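Local coordinates for protein arginine N-methyltransferase SFM1 (Saccharomyces cerevisiae, PDB 5C74) that transfers one methyl group from S-adenosyl-L-methionine to an arginine of ribosomal protein S3, as a SPOUT-family protein arginine methyltransferase, at residues V80-P85 against E119-Y124; K60-I65 against N126-R131; I144-L149 against E158-I163; Q22-R25 against N31-L34. All coordinates share one frame; numbering follows the deposited sequence.

Contact 1. Residues V80-P85 against E119-Y124; sequences VCLLDP and ELKTAY
Leu120 and Lys121 are the helix residues that meet the strand here, and Leu82 receives both. The CB of Leu120 points toward the strand. Its CD1 lies 4.1 Å from CD1 of Leu82, and the two side chains meet at a slant. Leu82 reaches the helix because its CG is turned anti to its own backbone N (chi1 174°). Lys121 follows. Its CB does not face the strand, but the chain beyond it is extended, and its far end comes near. CE of Lys121 lies 4.2 Å from CD2 of Leu82, so each methyl of Leu82 serves a different helix residue. The ammonium end goes on to Asp84. Lys121 NZ and Asp84 OD2 are 4.2 Å apart, too far for a salt bridge, although the opposite charges probably still attract. Ser130 OG joins them by hydrogen bonds to both groups. Tyr124 N still bonds to Leu120 O at 2.9 Å as the chain leaves the helix. Strand 80-83 lies between strands 101-104 and 128-131 in the parallel sheet. Helix 116-123 connects those two flanking strands and packs against the strand between them. Leu82 also touches Val103 and Thr117, and Leu120 also touches Leu128 and Leu62.

Contact 2. Residues K60-I65 against N126-R131; sequences KDLKGI and NLLISR
Leu62 and Leu127 reach for each other tip to tip, and apolar contacts of this kind carry the meeting of the loop with the lead-in and first residue of strand 128-131. CD1 of Leu62 lies 4.0 Å from CD2 of Leu127. The same methyl is 4.2 Å from CD2 of Leu128, which comes in at a slant. One methyl of the loop thus meets two neighbouring residues of segment 126-131. The CG of Leu62 stands between its backbone N and its carbonyl carbon (chi1 73°), a turn that puts CD1 where it meets both leucines. The aliphatic part of Lys63 adds to the same apolar contact. Its chain is bent at chi2 and chi3, and it runs past Leu127 in the opposite direction. Both CG and CD of Lys63 lie 3.9 Å from CD2 of Leu127. The polar bonds of Lys63 and Gly64 stay within the loop. Lys63 N donates to Asp61 OD1 at 2.9 Å, from above the carboxylate plane and at a bent angle of 135°. Gly64 N bonds to Asp61 O at 2.8 Å. Asp61 OD2 pairs outside with the hydroxyl of Tyr124, just past helix 116-123. The loop fold at Asp61 is an Asx turn. Next to it, Leu62 packs at the start of strand 128-131, outermost in this chain's parallel sheet, in an alpha/beta domain of the SPOUT class.

Contact 3. Residues I144-L149 against E158-I163; sequences IRTTQL and EDIKFI
Thr146 meets Ile160 and Phe162 with its two branches. Its OG1 sits at the edge of the Phe162 ring, in the ring plane, 3.6 Å from CE1. Its CG2 lies 4.0 Å from CD1 of Ile160. That same CD1 of Ile160 is also 3.8 Å from CB of Leu149, one helical turn on. CD1 of Leu149 closes over Ile160 and lies 3.9 Å from its CG2. Ile160 in turn braces the aromatic ring, with CG2 placed 3.5 Å above one face of Phe162, near the rim. Behind them, Thr142 O accepts from Thr146 OG1, which lies anti to the carbonyl carbon (chi1 -63°), and this satisfies the buried hydroxyl. A glycine here would probably leave a gap on the helix beside Ile160 CD1 and the edge of the Phe162 ring, and Thr142 O without the hydroxyl that bonds to it. In the second shell, Phe157 meets the Phe162 ring, and Met138 touches both Thr146 and Phe162. Helix 140-151 therefore packs on the loop leading into strand 162-169, the middle strand of the antiparallel sheet, and on its first residue. Val183 of the adjoining strand 181-183 touches Thr146 as well. Elsewhere on the helix, Ile144 meets helix 14-27 and strand 2-6.

Contact 4. Residues Q22-R25 against N31-L34; sequences QILR and NLIL
Leu24 and Leu32 bring their CA atoms to 7.0 Å, the nearest backbone approach between the helix and the strand. The two segments are joined by a short connection and belong to the beta-alpha-beta unit of strand 2-6, helix 14-27 and strand 32-35. The side-chain contact centres on one methyl, CD2 of Leu32. It lies 3.8 Å from CG2 of Ile23 and 3.9 Å from CD2 of Leu24. Both helix side chains stand at about a right angle to that of Leu32. The CB of Leu32 points toward the helix, and its CG is anti to the backbone N (chi1 171°), which puts CD2 between Ile23 and Leu24. Polar groups stay off this surface. Arg25 NH2 donates to Gln22 OE1 at 3.0 Å in a straight bond, in the carbonyl plane of the amide and in the guanidinium plane. Just before the strand, Asn31 ND2 bonds to Val27 O. Ile23 also touches Ile144, and Leu32 touches Tyr3 and Ile5. The three touching residues are buried and wholly aliphatic. Between the two segments the contact is thus van der Waals, burying apolar surface as expected inside a beta-alpha-beta unit.

How the contacts relate
Contact 4 comes first along the chain, and contact 3 closes last. Contact 1 is nested inside the loop closed by contact 2. The centres of contacts 1 and 2 are about 6 Å apart, and they share the neighbouring strands 80-83 and 128-131. Contact 4 lies on strand 32-35 of the same parallel sheet, about 17 Å from contact 2 between centres. Ile65 and Ile33 link the two by packing. Contact 3 is also about 17 Å from contact 4 between centres. Ile144 of contact 3 touches Ile23 of contact 4. Contacts 1, 2 and 4 pack helices and a loop on the parallel sheet, and contact 3 joins helix 140-151 to the antiparallel sheet, consistent with one continuous fold.

Contact 1. Residues V80-P85 against E119-Y124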
loop_
_atom_site.group_PDB
_atom_site.type_symbol
_atom_site.label_atom_id
_atom_site.label_comp_id
_atom_site.label_asym_id
_atom_site.label_seq_id
_atom_site.Cartn_x
_atom_site.Cartn_y
_atom_site.Cartn_z
ATOM N N VAL A 80 15.133 18.938 15.504
ATOM C CA VAL A 80 14.297 18.087 14.653
ATOM C C VAL A 80 12.949 18.767 14.438
ATOM O O VAL A 80 12.234 19.051 15.396
ATOM C CB VAL A 80 14.105 16.688 15.277
ATOM C CG1 VAL A 80 13.242 15.830 14.385
ATOM C CG2 VAL A 80 15.478 16.011 15.520
ATOM N N CYS A 81 12.625 19.041 13.179
ATOM C CA CYS A 81 11.398 19.731 12.821
ATOM C C CYS A 81 10.274 18.743 12.552
ATOM O O CYS A 81 10.472 17.726 11.892
ATOM C CB CYS A 81 11.627 20.614 11.589
ATOM S SG CYS A 81 10.137 21.499 11.084
ATOM N N LEU A 82 9.089 19.031 13.072
ATOM C CA LEU A 82 7.944 18.177 12.795
ATOM C C LEU A 82 6.956 18.933 11.912
ATOM O O LEU A 82 6.523 20.024 12.268
ATOM C CB LEU A 82 7.269 17.734 14.093
ATOM C CG LEU A 82 5.965 16.948 13.934
ATOM C CD1 LEU A 82 6.236 15.522 13.392
ATOM C CD2 LEU A 82 5.236 16.895 15.267
ATOM N N LEU A 83 6.629 18.375 10.750
ATOM C CA LEU A 83 5.542 18.935 9.943
ATOM C C LEU A 83 4.277 18.901 10.773
ATOM O O LEU A 83 3.868 17.848 11.258
ATOM C CB LEU A 83 5.321 18.156 8.645
ATOM C CG LEU A 83 4.113 18.684 7.848
ATOM C CD1 LEU A 83 4.376 20.125 7.386
ATOM C CD2 LEU A 83 3.766 17.786 6.662
ATOM N N ASP A 84 3.657 20.057 10.949
ATOM C CA ASP A 84 2.526 20.143 11.859
ATOM C C ASP A 84 1.459 21.050 11.234
ATOM O O ASP A 84 1.608 22.265 11.230
ATOM C CB ASP A 84 2.999 20.677 13.216
ATOM C CG ASP A 84 1.915 20.655 14.292
ATOM O OD1 ASP A 84 0.738 20.345 13.990
ATOM O OD2 ASP A 84 2.249 20.978 15.455
ATOM N N PRO A 85 0.382 20.456 10.704
ATOM C CA PRO A 85 -0.690 21.267 10.102
ATOM C C PRO A 85 -1.434 22.145 11.113
ATOM O O PRO A 85 -2.138 23.072 10.701
ATOM C CB PRO A 85 -1.630 20.219 9.493
ATOM C CG PRO A 85 -1.334 18.951 10.238
ATOM C CD PRO A 85 0.129 19.010 10.580
ATOM N N GLU A 119 1.418 12.437 20.576
ATOM C CA GLU A 119 2.116 11.229 20.999
ATOM C C GLU A 119 3.634 11.406 20.938
ATOM O O GLU A 119 4.347 11.065 21.886
ATOM C CB GLU A 119 1.701 10.037 20.132
ATOM C CG GLU A 119 0.279 9.569 20.392
ATOM C CD GLU A 119 -0.157 8.443 19.454
ATOM O OE1 GLU A 119 0.688 7.932 18.693
ATOM O OE2 GLU A 119 -1.358 8.074 19.484
ATOM N N LEU A 120 4.120 11.923 19.814
ATOM C CA LEU A 120 5.563 12.107 19.628
ATOM C C LEU A 120 6.120 13.076 20.654
ATOM O O LEU A 120 7.143 12.816 21.291
ATOM C CB LEU A 120 5.860 12.600 18.215
ATOM C CG LEU A 120 5.834 11.546 17.105
ATOM C CD1 LEU A 120 5.833 12.196 15.730
ATOM C CD2 LEU A 120 7.033 10.616 17.245
ATOM N N LYS A 121 5.441 14.209 20.814
ATOM C CA LYS A 121 5.910 15.241 21.736
ATOM C C LYS A 121 5.825 14.811 23.195
ATOM O O LYS A 121 6.663 15.184 24.019
ATOM C CB LYS A 121 5.114 16.527 21.522
ATOM C CG LYS A 121 5.479 17.209 20.220
ATOM C CD LYS A 121 4.828 18.564 20.125
ATOM C CE LYS A 121 5.170 19.236 18.796
ATOM N NZ LYS A 121 4.802 20.674 18.836
ATOM N N THR A 122 4.818 14.015 23.520
ATOM C CA THR A 122 4.710 13.488 24.866
ATOM C C THR A 122 5.833 12.473 25.141
ATOM O O THR A 122 6.369 12.405 26.257
ATOM C CB THR A 122 3.332 12.820 25.098
ATOM O OG1 THR A 122 2.297 13.805 24.927
ATOM C CG2 THR A 122 3.243 12.234 26.501
ATOM N N ALA A 123 6.185 11.682 24.132
ATOM C CA ALA A 123 7.271 10.717 24.300
ATOM C C ALA A 123 8.625 11.413 24.417
ATOM O O ALA A 123 9.467 11.013 25.221
ATOM C CB ALA A 123 7.289 9.726 23.152
ATOM N N TYR A 124 8.813 12.463 23.621
ATOM C CA TYR A 124 10.096 13.170 23.526
ATOM C C TYR A 124 9.906 14.686 23.599
ATOM O O TYR A 124 10.065 15.385 22.594
ATOM C CB TYR A 124 10.804 12.783 22.222
ATOM C CG TYR A 124 10.913 11.280 22.041
ATOM C CD1 TYR A 124 11.665 10.516 22.926
ATOM C CD2 TYR A 124 10.265 10.626 20.993
ATOM C CE1 TYR A 124 11.765 9.135 22.778
ATOM C CE2 TYR A 124 10.371 9.239 20.832
ATOM C CZ TYR A 124 11.118 8.506 21.730
ATOM O OH TYR A 124 11.237 7.134 21.589
#

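Contact 2. Residues K60-I65 against N126-R131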
loop_
_atom_site.group_PDB
_atom_site.type_symbol
_atom_site.label_atom_id
_atom_site.label_comp_id
_atom_site.label_asym_id
_atom_site.label_seq_id
_atom_site.Cartn_x
_atom_site.Cartn_y
_atom_site.Cartn_z
ATOM N N LYS A 60 12.009 0.643 14.517
ATOM C CA LYS A 60 12.179 1.559 15.652
ATOM C C LYS A 60 11.595 2.934 15.335
ATOM O O LYS A 60 11.460 3.289 14.168
ATOM C CB LYS A 60 13.660 1.713 16.008
ATOM C CG LYS A 60 14.350 0.410 16.408
ATOM C CD LYS A 60 15.768 0.693 16.874
ATOM C CE LYS A 60 16.520 -0.598 17.177
ATOM N NZ LYS A 60 16.663 -1.499 15.984
ATOM N N ASP A 61 11.287 3.734 16.353
ATOM C CA ASP A 61 10.813 5.078 16.051
ATOM C C ASP A 61 12.001 5.990 15.761
ATOM O O ASP A 61 13.155 5.538 15.731
ATOM C CB ASP A 61 9.926 5.641 17.178
ATOM C CG ASP A 61 10.687 5.967 18.469
ATOM O OD1 ASP A 61 11.937 6.048 18.490
ATOM O OD2 ASP A 61 9.996 6.171 19.488
ATOM N N LEU A 62 11.732 7.274 15.569
ATOM C CA LEU A 62 12.765 8.172 15.058
ATOM C C LEU A 62 13.955 8.274 16.008
ATOM O O LEU A 62 15.076 8.560 15.580
ATOM C CB LEU A 62 12.176 9.565 14.772
ATOM C CG LEU A 62 11.806 10.499 15.934
ATOM C CD1 LEU A 62 11.445 11.875 15.388
ATOM C CD2 LEU A 62 10.668 9.974 16.802
ATOM N N LYS A 63 13.729 8.012 17.289
ATOM C CA LYS A 63 14.809 8.090 18.266
ATOM C C LYS A 63 15.679 6.831 18.270
ATOM O O LYS A 63 16.673 6.766 18.987
ATOM C CB LYS A 63 14.245 8.357 19.662
ATOM C CG LYS A 63 13.921 9.840 19.890
ATOM C CD LYS A 63 15.207 10.665 20.037
ATOM C CE LYS A 63 15.804 10.488 21.430
ATOM N NZ LYS A 63 17.114 11.180 21.572
ATOM N N GLY A 64 15.319 5.843 17.453
ATOM C CA GLY A 64 16.140 4.641 17.310
ATOM C C GLY A 64 16.926 4.621 16.004
ATOM O O GLY A 64 17.690 3.700 15.718
ATOM N N ILE A 65 16.752 5.664 15.206
ATOM C CA ILE A 65 17.376 5.731 13.892
ATOM C C ILE A 65 18.906 5.772 13.962
ATOM O O ILE A 65 19.593 5.122 13.162
ATOM C CB ILE A 65 16.847 6.979 13.122
ATOM C CG1 ILE A 65 15.433 6.711 12.606
ATOM C CG2 ILE A 65 17.774 7.363 11.994
ATOM C CD1 ILE A 65 14.822 7.949 11.908
ATOM N N ASN A 126 11.524 17.221 24.690
ATOM C CA ASN A 126 12.641 18.107 24.339
ATOM C C ASN A 126 13.018 18.090 22.858
ATOM O O ASN A 126 13.825 18.901 22.397
ATOM C CB ASN A 126 13.879 17.726 25.145
ATOM C CG ASN A 126 13.671 17.863 26.628
ATOM O OD1 ASN A 126 12.993 18.782 27.087
ATOM N ND2 ASN A 126 14.258 16.951 27.395
ATOM N N LEU A 127 12.456 17.153 22.109
ATOM C CA LEU A 127 13.013 16.841 20.788
ATOM C C LEU A 127 12.539 17.719 19.620
ATOM O O LEU A 127 13.351 18.200 18.824
ATOM C CB LEU A 127 12.710 15.378 20.454
ATOM C CG LEU A 127 13.214 14.880 19.106
ATOM C CD1 LEU A 127 14.728 14.953 19.051
ATOM C CD2 LEU A 127 12.710 13.442 18.851
ATOM N N LEU A 128 11.228 17.915 19.504
ATOM C CA LEU A 128 10.650 18.408 18.254
ATOM C C LEU A 128 10.199 19.867 18.291
ATOM O O LEU A 128 9.750 20.367 19.321
ATOM C CB LEU A 128 9.446 17.540 17.868
ATOM C CG LEU A 128 9.770 16.052 17.793
ATOM C CD1 LEU A 128 8.507 15.236 17.946
ATOM C CD2 LEU A 128 10.435 15.766 16.476
ATOM N N ILE A 129 10.311 20.523 17.142
ATOM C CA ILE A 129 9.782 21.872 16.934
ATOM C C ILE A 129 8.835 21.838 15.739
ATOM O O ILE A 129 9.215 21.403 14.653
ATOM C CB ILE A 129 10.917 22.898 16.674
ATOM C CG1 ILE A 129 11.915 22.918 17.838
ATOM C CG2 ILE A 129 10.337 24.296 16.423
ATOM C CD1 ILE A 129 11.363 23.514 19.108
ATOM N N SER A 130 7.596 22.279 15.936
ATOM C CA SER A 130 6.594 22.254 14.879
ATOM C C SER A 130 6.797 23.355 13.832
ATOM O O SER A 130 7.116 24.498 14.175
ATOM C CB SER A 130 5.189 22.398 15.483
ATOM O OG SER A 130 4.806 21.243 16.212
ATOM N N ARG A 131 6.596 23.005 12.565
ATOM C CA ARG A 131 6.484 23.988 11.485
ATOM C C ARG A 131 5.383 23.599 10.527
ATOM O O ARG A 131 5.145 22.417 10.294
ATOM C CB ARG A 131 7.786 24.118 10.703
ATOM C CG ARG A 131 8.892 24.848 11.454
ATOM C CD ARG A 131 8.575 26.318 11.630
ATOM N NE ARG A 131 9.751 27.047 12.107
ATOM C CZ ARG A 131 9.995 27.295 13.386
ATOM N NH1 ARG A 131 9.152 26.854 14.316
ATOM N NH2 ARG A 131 11.093 27.963 13.738
#

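Contact 3. Residues I144-L149 against E158-I163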
loop_
_atom_site.group_PDB
_atom_site.type_symbol
_atom_site.label_atom_id
_atom_site.label_comp_id
_atom_site.label_asym_id
_atom_site.label_seq_id
_atom_site.Cartn_x
_atom_site.Cartn_y
_atom_site.Cartn_z
ATOM N N ILE A 144 8.458 17.402 0.575
ATOM C CA ILE A 144 9.906 17.288 0.625
ATOM C C ILE A 144 10.539 18.197 -0.423
ATOM O O ILE A 144 11.518 18.876 -0.128
ATOM C CB ILE A 144 10.356 15.826 0.457
ATOM C CG1 ILE A 144 9.948 15.061 1.725
ATOM C CG2 ILE A 144 11.888 15.748 0.212
ATOM C CD1 ILE A 144 10.355 13.612 1.762
ATOM N N ARG A 145 9.966 18.264 -1.627
ATOM C CA ARG A 145 10.513 19.195 -2.621
ATOM C C ARG A 145 10.433 20.627 -2.099
ATOM O O ARG A 145 11.367 21.416 -2.247
ATOM C CB ARG A 145 9.773 19.095 -3.962
ATOM C CG ARG A 145 10.236 20.118 -4.983
ATOM C CD ARG A 145 9.668 19.811 -6.361
ATOM N NE ARG A 145 10.274 18.606 -6.888
ATOM C CZ ARG A 145 11.428 18.603 -7.544
ATOM N NH1 ARG A 145 12.069 19.747 -7.771
ATOM N NH2 ARG A 145 11.930 17.465 -7.984
ATOM N N THR A 146 9.304 20.957 -1.493
ATOM C CA THR A 146 9.089 22.291 -0.970
ATOM C C THR A 146 10.098 22.602 0.118
ATOM O O THR A 146 10.665 23.692 0.152
ATOM C CB THR A 146 7.665 22.457 -0.419
ATOM O OG1 THR A 146 6.717 22.292 -1.491
ATOM C CG2 THR A 146 7.500 23.843 0.206
ATOM N N THR A 147 10.337 21.635 0.991
ATOM C CA THR A 147 11.290 21.846 2.073
ATOM C C THR A 147 12.705 22.079 1.528
ATOM O O THR A 147 13.460 22.918 2.048
ATOM C CB THR A 147 11.265 20.656 3.046
ATOM O OG1 THR A 147 9.974 20.601 3.670
ATOM C CG2 THR A 147 12.351 20.845 4.124
ATOM N N GLN A 148 13.062 21.349 0.474
ATOM C CA GLN A 148 14.361 21.536 -0.167
ATOM C C GLN A 148 14.496 22.950 -0.734
ATOM O O GLN A 148 15.539 23.596 -0.603
ATOM C CB GLN A 148 14.565 20.496 -1.277
ATOM C CG GLN A 148 14.736 19.087 -0.756
ATOM C CD GLN A 148 16.140 18.846 -0.244
ATOM O OE1 GLN A 148 16.386 18.857 0.962
ATOM N NE2 GLN A 148 17.073 18.645 -1.161
ATOM N N LEU A 149 13.448 23.424 -1.386
ATOM C CA LEU A 149 13.470 24.764 -1.961
ATOM C C LEU A 149 13.691 25.812 -0.871
ATOM O O LEU A 149 14.436 26.783 -1.056
ATOM C CB LEU A 149 12.154 25.035 -2.720
ATOM C CG LEU A 149 11.948 24.217 -4.004
ATOM C CD1 LEU A 149 10.496 24.318 -4.522
ATOM C CD2 LEU A 149 12.920 24.721 -5.054
ATOM N N GLU A 158 6.450 31.845 0.053
ATOM C CA GLU A 158 5.601 32.735 -0.739
ATOM C C GLU A 158 6.147 32.996 -2.147
ATOM O O GLU A 158 5.442 33.538 -2.998
ATOM C CB GLU A 158 5.394 34.070 -0.005
ATOM C CG GLU A 158 6.677 34.819 0.325
ATOM C CD GLU A 158 7.287 34.436 1.681
ATOM O OE1 GLU A 158 6.999 33.333 2.206
ATOM O OE2 GLU A 158 8.051 35.264 2.229
ATOM N N ASP A 159 7.395 32.608 -2.394
ATOM C CA ASP A 159 8.019 32.783 -3.708
ATOM C C ASP A 159 8.055 31.508 -4.555
ATOM O O ASP A 159 8.481 31.537 -5.713
ATOM C CB ASP A 159 9.440 33.299 -3.553
ATOM C CG ASP A 159 9.484 34.717 -3.024
ATOM O OD1 ASP A 159 8.498 35.451 -3.223
ATOM O OD2 ASP A 159 10.499 35.082 -2.404
ATOM N N ILE A 160 7.643 30.388 -3.974
ATOM C CA ILE A 160 7.538 29.155 -4.746
ATOM C C ILE A 160 6.270 29.193 -5.593
ATOM O O ILE A 160 5.223 29.649 -5.136
ATOM C CB ILE A 160 7.561 27.922 -3.825
ATOM C CG1 ILE A 160 8.893 27.892 -3.061
ATOM C CG2 ILE A 160 7.373 26.610 -4.632
ATOM C CD1 ILE A 160 8.914 26.924 -1.870
ATOM N N LYS A 161 6.388 28.756 -6.840
ATOM C CA LYS A 161 5.238 28.683 -7.733
ATOM C C LYS A 161 4.507 27.345 -7.561
ATOM O O LYS A 161 5.057 26.286 -7.868
ATOM C CB LYS A 161 5.683 28.883 -9.180
ATOM C CG LYS A 161 6.215 30.306 -9.455
ATOM C CD LYS A 161 6.529 30.504 -10.927
ATOM C CE LYS A 161 7.105 31.897 -11.179
ATOM N NZ LYS A 161 6.336 32.935 -10.434
ATOM N N PHE A 162 3.274 27.414 -7.057
ATOM C CA PHE A 162 2.441 26.223 -6.841
ATOM C C PHE A 162 1.232 26.196 -7.772
ATOM O O PHE A 162 0.878 27.213 -8.371
ATOM C CB PHE A 162 1.921 26.152 -5.398
ATOM C CG PHE A 162 2.988 26.056 -4.338
ATOM C CD1 PHE A 162 3.686 24.867 -4.127
ATOM C CD2 PHE A 162 3.239 27.142 -3.504
ATOM C CE1 PHE A 162 4.639 24.773 -3.128
ATOM C CE2 PHE A 162 4.183 27.069 -2.507
ATOM C CZ PHE A 162 4.898 25.881 -2.306
ATOM N N ILE A 163 0.594 25.030 -7.876
ATOM C CA ILE A 163 -0.758 24.933 -8.412
ATOM C C ILE A 163 -1.585 24.165 -7.383
ATOM O O ILE A 163 -1.135 23.161 -6.842
ATOM C CB ILE A 163 -0.821 24.232 -9.797
ATOM C CG1 ILE A 163 -2.264 24.194 -10.319
ATOM C CG2 ILE A 163 -0.229 22.815 -9.762
ATOM C CD1 ILE A 163 -2.370 23.867 -11.797
#

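Contact 4. Residues Q22-R25 against N31-L34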
loop_
_atom_site.group_PDB
_atom_site.type_symbol
_atom_site.label_atom_id
_atom_site.label_comp_id
_atom_site.label_asym_id
_atom_site.label_seq_id
_atom_site.Cartn_x
_atom_site.Cartn_y
_atom_site.Cartn_z
ATOM N N GLN A 22 10.378 8.721 -5.949
ATOM C CA GLN A 22 10.670 10.082 -6.388
ATOM C C GLN A 22 11.485 10.816 -5.326
ATOM O O GLN A 22 12.450 11.528 -5.639
ATOM C CB GLN A 22 9.374 10.842 -6.691
ATOM C CG GLN A 22 9.593 12.266 -7.198
ATOM C CD GLN A 22 9.800 12.334 -8.689
ATOM O OE1 GLN A 22 10.131 11.333 -9.342
ATOM N NE2 GLN A 22 9.587 13.524 -9.252
ATOM N N ILE A 23 11.112 10.630 -4.065
ATOM C CA ILE A 23 11.863 11.247 -2.955
ATOM C C ILE A 23 13.322 10.779 -2.933
ATOM O O ILE A 23 14.250 11.597 -2.839
ATOM C CB ILE A 23 11.174 10.950 -1.601
ATOM C CG1 ILE A 23 9.828 11.699 -1.550
ATOM C CG2 ILE A 23 12.063 11.335 -0.425
ATOM C CD1 ILE A 23 8.838 11.199 -0.473
ATOM N N LEU A 24 13.526 9.471 -3.056
ATOM C CA LEU A 24 14.872 8.910 -3.082
ATOM C C LEU A 24 15.694 9.452 -4.244
ATOM O O LEU A 24 16.878 9.736 -4.090
ATOM C CB LEU A 24 14.813 7.375 -3.139
ATOM C CG LEU A 24 14.319 6.700 -1.858
ATOM C CD1 LEU A 24 13.850 5.257 -2.128
ATOM C CD2 LEU A 24 15.431 6.700 -0.804
ATOM N N ARG A 25 15.074 9.601 -5.411
ATOM C CA ARG A 25 15.799 10.121 -6.561
ATOM C C ARG A 25 16.166 11.583 -6.325
ATOM O O ARG A 25 17.216 12.042 -6.775
ATOM C CB ARG A 25 14.980 9.973 -7.854
ATOM C CG ARG A 25 15.013 8.540 -8.425
ATOM C CD ARG A 25 14.313 8.428 -9.774
ATOM N NE ARG A 25 12.909 8.789 -9.668
ATOM C CZ ARG A 25 11.904 7.917 -9.632
ATOM N NH1 ARG A 25 12.132 6.616 -9.722
ATOM N NH2 ARG A 25 10.665 8.362 -9.519
ATOM N N ASN A 31 19.483 10.238 2.808
ATOM C CA ASN A 31 18.802 11.383 3.395
ATOM C C ASN A 31 17.316 11.191 3.630
ATOM O O ASN A 31 16.603 12.150 3.944
ATOM C CB ASN A 31 19.034 12.613 2.517
ATOM C CG ASN A 31 20.507 12.956 2.425
ATOM O OD1 ASN A 31 21.193 13.026 3.443
ATOM N ND2 ASN A 31 21.012 13.110 1.211
ATOM N N LEU A 32 16.855 9.947 3.488
ATOM C CA LEU A 32 15.477 9.576 3.812
ATOM C C LEU A 32 15.503 8.346 4.719
ATOM O O LEU A 32 16.194 7.367 4.427
ATOM C CB LEU A 32 14.661 9.262 2.552
ATOM C CG LEU A 32 13.263 8.663 2.797
ATOM C CD1 LEU A 32 12.311 9.684 3.470
ATOM C CD2 LEU A 32 12.651 8.132 1.507
ATOM N N ILE A 33 14.747 8.381 5.810
ATOM C CA ILE A 33 14.578 7.180 6.634
ATOM C C ILE A 33 13.101 6.939 6.918
ATOM O O ILE A 33 12.385 7.862 7.317
ATOM C CB ILE A 33 15.326 7.281 7.987
ATOM C CG1 ILE A 33 16.781 7.716 7.787
ATOM C CG2 ILE A 33 15.261 5.933 8.736
ATOM C CD1 ILE A 33 16.996 9.227 7.892
ATOM N N LEU A 34 12.636 5.708 6.701
ATOM C CA LEU A 34 11.290 5.331 7.117
ATOM C C LEU A 34 11.390 4.758 8.515
ATOM O O LEU A 34 12.247 3.925 8.771
ATOM C CB LEU A 34 10.675 4.275 6.185
ATOM C CG LEU A 34 10.487 4.556 4.699
ATOM C CD1 LEU A 34 9.614 3.433 4.108
ATOM C CD2 LEU A 34 9.846 5.927 4.471
#